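Local coordinates for protein alpha-rhamnosidase (Dictyoglomus thermophilum, PDB 6I60) that probably hydrolyses terminal non-reducing alpha-L-rhamnose residues of alpha-L-rhamnosides, as a multidomain bacterial glycoside hydrolase, at residues 85-90 with 100-105; 302-307 with 414-419; 61-66 with 935-940. All blocks are in the same frame, centred on the assembly; numbering follows the deposited sequence.

Contact 1 (85-90 with 100-105); sequences GDVWDT and IKYEGK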
loop_
_atom_site.group_PDB
_atom_site.type_symbol
_atom_site.label_atom_id
_atom_site.label_comp_id
_atom_site.label_asym_id
_atom_site.label_seq_id
_atom_site.Cartn_x
_atom_site.Cartn_y
_atom_site.Cartn_z
ATOM N N GLY A 85 -1.949 20.613 31.028
ATOM C CA GLY A 85 -0.991 20.201 30.022
ATOM C C GLY A 85 0.313 19.721 30.621
ATOM O O GLY A 85 1.298 20.465 30.649
ATOM N N ASP A 86 0.327 18.475 31.098
ATOM C CA ASP A 86 1.510 17.949 31.775
ATOM C C ASP A 86 2.723 17.965 30.856
ATOM O O ASP A 86 3.797 18.446 31.235
ATOM C CB ASP A 86 1.241 16.537 32.293
ATOM C CG ASP A 86 2.340 16.037 33.209
ATOM O OD1 ASP A 86 2.021 15.358 34.206
ATOM O OD2 ASP A 86 3.525 16.324 32.934
ATOM N N VAL A 87 2.583 17.449 29.639
ATOM C CA VAL A 87 3.676 17.494 28.680
ATOM C C VAL A 87 3.324 18.232 27.393
ATOM O O VAL A 87 4.239 18.561 26.616
ATOM C CB VAL A 87 4.198 16.077 28.360
ATOM C CG1 VAL A 87 4.315 15.267 29.671
ATOM C CG2 VAL A 87 3.348 15.396 27.313
ATOM N N TRP A 88 2.048 18.519 27.123
ATOM C CA TRP A 88 1.690 19.423 26.037
ATOM C C TRP A 88 0.343 20.073 26.318
ATOM O O TRP A 88 -0.580 19.426 26.819
ATOM C CB TRP A 88 1.637 18.716 24.679
ATOM C CG TRP A 88 1.810 19.675 23.513
ATOM C CD1 TRP A 88 2.304 20.949 23.568
ATOM C CD2 TRP A 88 1.498 19.431 22.133
ATOM N NE1 TRP A 88 2.319 21.511 22.314
ATOM C CE2 TRP A 88 1.830 20.600 21.415
ATOM C CE3 TRP A 88 0.971 18.340 21.434
ATOM C CZ2 TRP A 88 1.651 20.707 20.034
ATOM C CZ3 TRP A 88 0.794 18.449 20.065
ATOM C CH2 TRP A 88 1.132 19.624 19.381
ATOM N N ASP A 89 0.240 21.356 25.966
ATOM C CA ASP A 89 -1.027 22.087 26.029
ATOM C C ASP A 89 -0.950 23.210 24.998
ATOM O O ASP A 89 -0.328 24.246 25.251
ATOM C CB ASP A 89 -1.293 22.630 27.427
ATOM C CG ASP A 89 -2.713 23.148 27.591
ATOM O OD1 ASP A 89 -3.292 23.637 26.594
ATOM O OD2 ASP A 89 -3.247 23.068 28.719
ATOM N N THR A 90 -1.578 22.994 23.840
ATOM C CA THR A 90 -1.534 23.985 22.771
ATOM C C THR A 90 -2.381 25.213 23.074
ATOM O O THR A 90 -2.125 26.280 22.506
ATOM C CB THR A 90 -2.008 23.367 21.454
ATOM O OG1 THR A 90 -3.410 23.080 21.537
ATOM C CG2 THR A 90 -1.257 22.087 21.172
ATOM N N ILE A 100 -2.048 17.530 12.971
ATOM C CA ILE A 100 -1.070 18.376 13.643
ATOM C C ILE A 100 0.200 17.583 13.916
ATOM O O ILE A 100 0.170 16.365 14.119
ATOM C CB ILE A 100 -1.630 18.963 14.959
ATOM C CG1 ILE A 100 -3.117 19.289 14.814
ATOM C CG2 ILE A 100 -0.854 20.206 15.363
ATOM C CD1 ILE A 100 -3.410 20.400 13.828
ATOM N N LYS A 101 1.324 18.293 13.917
ATOM C CA LYS A 101 2.603 17.729 14.319
ATOM C C LYS A 101 2.847 18.026 15.793
ATOM O O LYS A 101 2.591 19.138 16.267
ATOM C CB LYS A 101 3.737 18.300 13.465
ATOM C CG LYS A 101 5.139 17.956 13.951
ATOM C CD LYS A 101 6.148 19.010 13.514
ATOM C CE LYS A 101 7.570 18.469 13.540
ATOM N NZ LYS A 101 8.512 19.315 12.751
ATOM N N TYR A 102 3.335 17.020 16.515
ATOM C CA TYR A 102 3.563 17.154 17.947
ATOM C C TYR A 102 4.649 18.184 18.230
ATOM O O TYR A 102 5.692 18.210 17.571
ATOM C CB TYR A 102 3.950 15.801 18.543
ATOM C CG TYR A 102 4.356 15.849 19.998
ATOM C CD1 TYR A 102 3.403 15.969 20.999
ATOM C CD2 TYR A 102 5.691 15.761 20.371
ATOM C CE1 TYR A 102 3.767 16.007 22.330
ATOM C CE2 TYR A 102 6.065 15.799 21.700
ATOM C CZ TYR A 102 5.098 15.921 22.675
ATOM O OH TYR A 102 5.458 15.959 24.002
ATOM N N GLU A 103 4.394 19.040 19.224
ATOM C CA GLU A 103 5.319 20.108 19.585
ATOM C C GLU A 103 5.402 20.289 21.097
ATOM O O GLU A 103 5.618 21.406 21.580
ATOM C CB GLU A 103 4.915 21.433 18.932
ATOM C CG GLU A 103 5.243 21.541 17.452
ATOM C CD GLU A 103 4.776 22.856 16.855
ATOM O OE1 GLU A 103 3.650 23.289 17.181
ATOM O OE2 GLU A 103 5.532 23.459 16.063
ATOM N N GLY A 104 5.230 19.213 21.857
ATOM C CA GLY A 104 5.224 19.272 23.301
ATOM C C GLY A 104 6.569 18.936 23.910
ATOM O O GLY A 104 7.621 19.034 23.268
ATOM N N LYS A 105 6.529 18.540 25.181
ATOM C CA LYS A 105 7.741 18.139 25.882
ATOM C C LYS A 105 8.389 16.954 25.174
ATOM O O LYS A 105 7.702 16.092 24.620
ATOM C CB LYS A 105 7.411 17.784 27.334
ATOM C CG LYS A 105 8.595 17.298 28.154
ATOM C CD LYS A 105 8.612 17.923 29.540
ATOM C CE LYS A 105 9.339 17.029 30.533
ATOM N NZ LYS A 105 9.586 17.721 31.828
#
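The indole of Trp-88 packs against the turn of residues 102-104. Tyr-102 directs a ring edge at the face of the Trp-88 six-membered ring in an offset edge-to-face pair, with planes at 74°; its CD1 comes to 3.4 Å from CE3 of Trp-88. Over the same indole face, CA of Gly-104 lies 3.5 Å from the centroid of the Trp-88 five-membered ring, a CH-pi contact close to the ring normal. Having no side chain, Gly-104 can bring its backbone down onto the ring. The backbone N of Glu-103 sits above the rim of that face, while CB of Glu-103 approaches CZ2 of Trp-88 to 3.5 Å. CG of Trp-88 stands anti to its own backbone N (chi1 -157°), which lays the indole beneath this turn; the opposite face receives CG2 of Thr-90. A serine in place of Trp-88 would probably leave the Tyr-102 edge and the Gly-104 CA without their aromatic surface and open a gap under the turn.

The hydrogen bond between the segments is backbone to backbone: Lys-105 N donates to Val-87 O over 2.7 Å and is almost straight at 174°. Beside it, the apolar CB atoms of Val-87 and Lys-105 meet at 3.8 Å.

Both Val-87 and Trp-88 pair with the single residue Val-73 of strand 68-74, the mark of a classic beta bulge. Strand 88-89 is the edge of one sheet of the immunoglobulin-like domain and strand 99-101 the edge of the other; Tyr-102, leaving that second edge, packs on Pro-51 and on Phe-53 of strand 52-56.

Contact 2 (302-307 with 414-419); sequences GEIYDG and TDVYIT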
loop_
_atom_site.group_PDB
_atom_site.type_symbol
_atom_site.label_atom_id
_atom_site.label_comp_id
_atom_site.label_asym_id
_atom_site.label_seq_id
_atom_site.Cartn_x
_atom_site.Cartn_y
_atom_site.Cartn_z
ATOM N N GLY A 302 9.564 -21.567 -0.990
ATOM C CA GLY A 302 8.719 -22.228 -0.018
ATOM C C GLY A 302 9.462 -22.628 1.239
ATOM O O GLY A 302 10.583 -22.193 1.518
ATOM N N GLU A 303 8.806 -23.490 2.014
ATOM C CA GLU A 303 9.306 -23.913 3.312
ATOM C C GLU A 303 9.078 -25.408 3.478
ATOM O O GLU A 303 8.071 -25.946 3.011
ATOM C CB GLU A 303 8.623 -23.128 4.448
ATOM C CG GLU A 303 8.435 -23.893 5.752
ATOM C CD GLU A 303 7.284 -23.355 6.587
ATOM O OE1 GLU A 303 7.202 -22.121 6.761
ATOM O OE2 GLU A 303 6.461 -24.164 7.071
ATOM N N ILE A 304 10.026 -26.076 4.135
ATOM C CA ILE A 304 9.941 -27.501 4.432
ATOM C C ILE A 304 9.820 -27.670 5.941
ATOM O O ILE A 304 10.637 -27.132 6.698
ATOM C CB ILE A 304 11.160 -28.261 3.887
ATOM C CG1 ILE A 304 11.227 -28.138 2.364
ATOM C CG2 ILE A 304 11.114 -29.718 4.307
ATOM C CD1 ILE A 304 12.631 -28.016 1.833
ATOM N N TYR A 305 8.805 -28.417 6.374
ATOM C CA TYR A 305 8.528 -28.649 7.790
ATOM C C TYR A 305 8.554 -30.150 8.051
ATOM O O TYR A 305 7.645 -30.875 7.631
ATOM C CB TYR A 305 7.179 -28.049 8.184
ATOM C CG TYR A 305 6.912 -28.001 9.675
ATOM C CD1 TYR A 305 6.523 -29.140 10.372
ATOM C CD2 TYR A 305 7.032 -26.813 10.382
ATOM C CE1 TYR A 305 6.273 -29.096 11.729
ATOM C CE2 TYR A 305 6.784 -26.760 11.740
ATOM C CZ TYR A 305 6.404 -27.905 12.409
ATOM O OH TYR A 305 6.157 -27.860 13.762
ATOM N N ASP A 306 9.585 -30.615 8.753
ATOM C CA ASP A 306 9.728 -32.026 9.107
ATOM C C ASP A 306 9.200 -32.208 10.525
ATOM O O ASP A 306 9.859 -31.832 11.498
ATOM C CB ASP A 306 11.179 -32.476 8.986
ATOM C CG ASP A 306 11.331 -33.986 9.056
ATOM O OD1 ASP A 306 12.278 -34.521 8.441
ATOM O OD2 ASP A 306 10.502 -34.636 9.729
ATOM N N GLY A 307 8.003 -32.790 10.641
ATOM C CA GLY A 307 7.394 -32.986 11.944
ATOM C C GLY A 307 8.130 -33.969 12.830
ATOM O O GLY A 307 7.926 -33.965 14.048
ATOM N N THR A 414 6.897 -24.309 -3.697
ATOM C CA THR A 414 6.377 -25.566 -3.177
ATOM C C THR A 414 6.712 -25.687 -1.695
ATOM O O THR A 414 7.821 -25.350 -1.269
ATOM C CB THR A 414 6.938 -26.777 -3.939
ATOM O OG1 THR A 414 8.247 -27.092 -3.452
ATOM C CG2 THR A 414 7.017 -26.487 -5.426
ATOM N N ASP A 415 5.741 -26.159 -0.916
ATOM C CA ASP A 415 5.916 -26.418 0.506
ATOM C C ASP A 415 5.825 -27.917 0.762
ATOM O O ASP A 415 5.006 -28.611 0.150
ATOM C CB ASP A 415 4.867 -25.675 1.338
ATOM C CG ASP A 415 4.930 -24.172 1.145
ATOM O OD1 ASP A 415 6.050 -23.623 1.149
ATOM O OD2 ASP A 415 3.865 -23.539 0.985
ATOM N N VAL A 416 6.671 -28.409 1.661
ATOM C CA VAL A 416 6.770 -29.832 1.960
ATOM C C VAL A 416 6.568 -30.028 3.455
ATOM O O VAL A 416 7.212 -29.353 4.266
ATOM C CB VAL A 416 8.126 -30.413 1.514
ATOM C CG1 VAL A 416 8.376 -31.762 2.171
ATOM C CG2 VAL A 416 8.174 -30.531 0.000
ATOM N N TYR A 417 5.673 -30.946 3.818
ATOM C CA TYR A 417 5.413 -31.280 5.213
ATOM C C TYR A 417 5.549 -32.783 5.393
ATOM O O TYR A 417 4.892 -33.557 4.688
ATOM C CB TYR A 417 4.021 -30.814 5.644
ATOM C CG TYR A 417 3.628 -31.266 7.032
ATOM C CD1 TYR A 417 4.171 -30.663 8.161
ATOM C CD2 TYR A 417 2.712 -32.293 7.216
ATOM C CE1 TYR A 417 3.810 -31.071 9.431
ATOM C CE2 TYR A 417 2.346 -32.708 8.481
ATOM C CZ TYR A 417 2.898 -32.094 9.585
ATOM O OH TYR A 417 2.533 -32.508 10.846
ATOM N N ILE A 418 6.399 -33.194 6.331
ATOM C CA ILE A 418 6.595 -34.600 6.662
ATOM C C ILE A 418 5.817 -34.893 7.936
ATOM O O ILE A 418 6.062 -34.276 8.981
ATOM C CB ILE A 418 8.084 -34.939 6.827
ATOM C CG1 ILE A 418 8.839 -34.650 5.529
ATOM C CG2 ILE A 418 8.258 -36.395 7.223
ATOM C CD1 ILE A 418 10.009 -33.712 5.704
ATOM N N THR A 419 4.884 -35.839 7.853
ATOM C CA THR A 419 3.947 -36.079 8.938
ATOM C C THR A 419 4.639 -36.713 10.144
ATOM O O THR A 419 5.728 -37.288 10.046
ATOM C CB THR A 419 2.805 -36.979 8.466
ATOM O OG1 THR A 419 3.289 -38.317 8.291
ATOM C CG2 THR A 419 2.238 -36.474 7.144
#
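Strands 302-306 and 414-418 run parallel, their axes 4.7 Å apart and only 3° out of line, with Ile-304 beside Val-416, Tyr-305 beside Tyr-417 and Asp-306 beside Ile-418. This parallel beta ladder joins the rhamnosidase N-terminal region to the concanavalin-like region. The backbone of Tyr-305 is gripped on both its polar atoms: its N donates to Val-416 O over 2.8 Å, and its O accepts from Ile-418 N. Glu-303 O with Val-416 N and Gly-307 N with Ile-418 O carry the ladder to either side. At the start of the pair a side chain takes over from the backbone. Glu-303 N donates to Asp-415 OD1, 2.9 Å away and met nearly along the C-O bond, whereas Thr-414 O stands 3.9 Å from Glu-303 N. With CG beside its own backbone N (chi1 -60°), Asp-415 turns OD1 across to Glu-303 N. Its OD2 is held by His-434, while the Glu-303 carboxylate is bound by Arg-430 N, Phe-431 N and Tyr-427 OH.

On the tyrosine face of the pair, Tyr-305 and Tyr-417 lie side by side and point the same way, their planes inclined at 31°. CD1 of Tyr-305 sits at the edge of the Tyr-417 ring, 3.5 Å from its CE1. The Tyr-417 hydroxyl is hydrogen-bonded to Glu-425, and its ring also meets that of Tyr-427. On the other face Ile-304 and Val-416 run alongside each other, CG1 of Ile-304 being 3.9 Å from CB of Val-416. Farther along, Asp-306 forms salt bridges with Arg-308 and Lys-309, and its CG rests 3.6 Å from the CD1 methyl of Ile-418.

Contact 3 (61-66 with 935-940); sequences EKNEKQ and GSYNFY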
loop_
_atom_site.group_PDB
_atom_site.type_symbol
_atom_site.label_atom_id
_atom_site.label_comp_id
_atom_site.label_asym_id
_atom_site.label_seq_id
_atom_site.Cartn_x
_atom_site.Cartn_y
_atom_site.Cartn_z
ATOM N N GLU A 61 -25.539 20.570 13.070
ATOM C CA GLU A 61 -25.954 21.471 12.009
ATOM C C GLU A 61 -25.151 21.227 10.735
ATOM O O GLU A 61 -24.115 20.559 10.733
ATOM C CB GLU A 61 -25.800 22.926 12.451
ATOM C CG GLU A 61 -26.201 23.190 13.890
ATOM C CD GLU A 61 -25.766 24.561 14.366
ATOM O OE1 GLU A 61 -25.299 25.359 13.524
ATOM O OE2 GLU A 61 -25.890 24.841 15.578
ATOM N N LYS A 62 -25.651 21.787 9.637
ATOM C CA LYS A 62 -24.964 21.758 8.357
ATOM C C LYS A 62 -24.058 22.980 8.219
ATOM O O LYS A 62 -24.110 23.919 9.017
ATOM C CB LYS A 62 -25.973 21.707 7.210
ATOM C CG LYS A 62 -26.729 20.396 7.098
ATOM C CD LYS A 62 -27.565 20.352 5.825
ATOM C CE LYS A 62 -28.297 19.026 5.683
ATOM N NZ LYS A 62 -29.427 19.127 4.720
ATOM N N ASN A 63 -23.214 22.955 7.183
ATOM C CA ASN A 63 -22.302 24.058 6.869
ATOM C C ASN A 63 -21.407 24.404 8.057
ATOM O O ASN A 63 -21.168 25.573 8.359
ATOM C CB ASN A 63 -23.069 25.295 6.397
ATOM C CG ASN A 63 -23.981 25.000 5.232
ATOM O OD1 ASN A 63 -23.523 24.652 4.144
ATOM N ND2 ASN A 63 -25.284 25.137 5.451
ATOM N N GLU A 64 -20.908 23.380 8.737
ATOM C CA GLU A 64 -20.041 23.567 9.887
ATOM C C GLU A 64 -18.599 23.260 9.510
ATOM O O GLU A 64 -18.329 22.422 8.643
ATOM C CB GLU A 64 -20.484 22.688 11.060
ATOM C CG GLU A 64 -21.581 23.303 11.913
ATOM C CD GLU A 64 -21.119 24.543 12.655
ATOM O OE1 GLU A 64 -19.892 24.763 12.746
ATOM O OE2 GLU A 64 -21.983 25.295 13.155
ATOM N N LYS A 65 -17.673 23.959 10.164
ATOM C CA LYS A 65 -16.253 23.824 9.878
ATOM C C LYS A 65 -15.465 24.223 11.118
ATOM O O LYS A 65 -15.842 25.165 11.820
ATOM C CB LYS A 65 -15.854 24.678 8.664
ATOM C CG LYS A 65 -14.591 25.504 8.838
ATOM C CD LYS A 65 -14.141 26.103 7.512
ATOM C CE LYS A 65 -13.366 27.395 7.718
ATOM N NZ LYS A 65 -12.863 27.955 6.431
ATOM N N GLN A 66 -14.386 23.492 11.392
ATOM C CA GLN A 66 -13.575 23.766 12.571
ATOM C C GLN A 66 -12.845 25.095 12.424
ATOM O O GLN A 66 -12.231 25.369 11.387
ATOM C CB GLN A 66 -12.567 22.640 12.799
ATOM C CG GLN A 66 -11.523 22.949 13.867
ATOM C CD GLN A 66 -10.447 21.883 13.962
ATOM O OE1 GLN A 66 -10.721 20.739 14.319
ATOM N NE2 GLN A 66 -9.214 22.257 13.644
ATOM N N GLY A 935 -22.943 18.004 5.415
ATOM C CA GLY A 935 -24.263 17.413 5.482
ATOM C C GLY A 935 -24.574 16.581 4.256
ATOM O O GLY A 935 -23.759 16.423 3.349
ATOM N N SER A 936 -25.789 16.039 4.244
ATOM C CA SER A 936 -26.288 15.229 3.142
ATOM C C SER A 936 -27.330 16.011 2.355
ATOM O O SER A 936 -28.194 16.674 2.937
ATOM C CB SER A 936 -26.894 13.918 3.653
ATOM O OG SER A 936 -26.046 13.304 4.606
ATOM N N TYR A 937 -27.249 15.927 1.028
ATOM C CA TYR A 937 -28.139 16.674 0.153
ATOM C C TYR A 937 -28.617 15.780 -0.981
ATOM O O TYR A 937 -27.898 14.884 -1.434
ATOM C CB TYR A 937 -27.452 17.918 -0.425
ATOM C CG TYR A 937 -26.852 18.838 0.613
ATOM C CD1 TYR A 937 -25.541 18.672 1.041
ATOM C CD2 TYR A 937 -27.592 19.876 1.161
ATOM C CE1 TYR A 937 -24.988 19.508 1.987
ATOM C CE2 TYR A 937 -27.046 20.719 2.108
ATOM C CZ TYR A 937 -25.743 20.531 2.517
ATOM O OH TYR A 937 -25.192 21.367 3.459
ATOM N N ASN A 938 -29.841 16.041 -1.439
ATOM C CA ASN A 938 -30.450 15.329 -2.556
ATOM C C ASN A 938 -30.839 16.344 -3.622
ATOM O O ASN A 938 -31.618 17.265 -3.351
ATOM C CB ASN A 938 -31.673 14.530 -2.102
ATOM C CG ASN A 938 -31.321 13.433 -1.118
ATOM O OD1 ASN A 938 -31.014 13.702 0.042
ATOM N ND2 ASN A 938 -31.364 12.188 -1.578
ATOM N N PHE A 939 -30.301 16.174 -4.826
ATOM C CA PHE A 939 -30.569 17.067 -5.943
ATOM C C PHE A 939 -31.328 16.321 -7.033
ATOM O O PHE A 939 -31.068 15.141 -7.289
ATOM C CB PHE A 939 -29.267 17.648 -6.501
ATOM C CG PHE A 939 -28.463 18.408 -5.483
ATOM C CD1 PHE A 939 -27.380 17.817 -4.853
ATOM C CD2 PHE A 939 -28.797 19.711 -5.149
ATOM C CE1 PHE A 939 -26.641 18.511 -3.911
ATOM C CE2 PHE A 939 -28.061 20.411 -4.209
ATOM C CZ PHE A 939 -26.982 19.811 -3.590
ATOM N N TYR A 940 -32.266 17.016 -7.673
ATOM C CA TYR A 940 -33.176 16.407 -8.640
ATOM C C TYR A 940 -33.250 17.281 -9.884
ATOM O O TYR A 940 -33.892 18.335 -9.861
ATOM C CB TYR A 940 -34.570 16.233 -8.042
ATOM C CG TYR A 940 -34.643 15.280 -6.877
ATOM C CD1 TYR A 940 -34.629 15.750 -5.570
ATOM C CD2 TYR A 940 -34.749 13.912 -7.082
ATOM C CE1 TYR A 940 -34.705 14.881 -4.499
ATOM C CE2 TYR A 940 -34.827 13.038 -6.020
ATOM C CZ TYR A 940 -34.805 13.527 -4.731
ATOM O OH TYR A 940 -34.883 12.656 -3.669
#
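The ring of Tyr-937 is the principal flat group here, and the aliphatic chain of Lys-62 runs past its hydroxyl end in the opposite direction, the lysine tip heading back toward the strand backbone as the phenol reaches toward the loop. CD is the lysine atom nearest to Tyr-937, 3.5 Å from its OH and 3.8 Å from its CE2. The other flat group, the amide of Asn-63, is inclined at 36° to the ring; its OD1 comes to 3.7 Å from Tyr-937 OH, a loose contact. With CG anti to the carbonyl carbon (chi1 -54°), Tyr-937 carries its ring toward the 61-66 loop, and its side chain also touches Val-932 of strand 927-932.

The Lys-62 chain is extended beyond CG, which carries its ammonium along the strand to Ser-936. There NZ gives a weak hydrogen bond, 3.3 Å long, to O of Ser-936, at the exposed surface of the protein. Under the stem of the lysine lies Gly-935, its CA 4.2 Å from Lys-62 CG; a side chain at Gly-935 would run into that CG.

Further hydrogen bonds join the loop to this region. The backbones of Asn-63 and Ser-934 are hydrogen-bonded, Glu-64 N bonds to Ser-934 OG, and Gln-66 N bonds to Asn-891 OD1. Strand 935-941 pairs with strand 882-888 in an antiparallel sheet of the C-terminal beta-sandwich, as in related bacterial rhamnosidases. The arrangement is an interdomain contact, in which a loop of the N-terminal immunoglobulin-like domain touches the beginning of an inner strand of that sheet.

Contacts 1 and 3 share the N-terminal immunoglobulin-like domain: contact 1 joins the edge strand 88-89 of one sheet to the loop that follows edge strand 99-101 of the other, and contact 3 ties the 61-66 loop to the C-terminal sheet. Their centres are about 33 Å apart, their nearest atoms about 6 Å. Contact 2 lies far off among the middle beta domains, its centre about 52 Å from that of contact 1 and about 59 Å from that of contact 3, across the chain's centre from the latter. Along the chain contact 1 closes before contact 2 opens, and both are nested within the loop closed by contact 3, which thus brings regions near the two ends of the chain together.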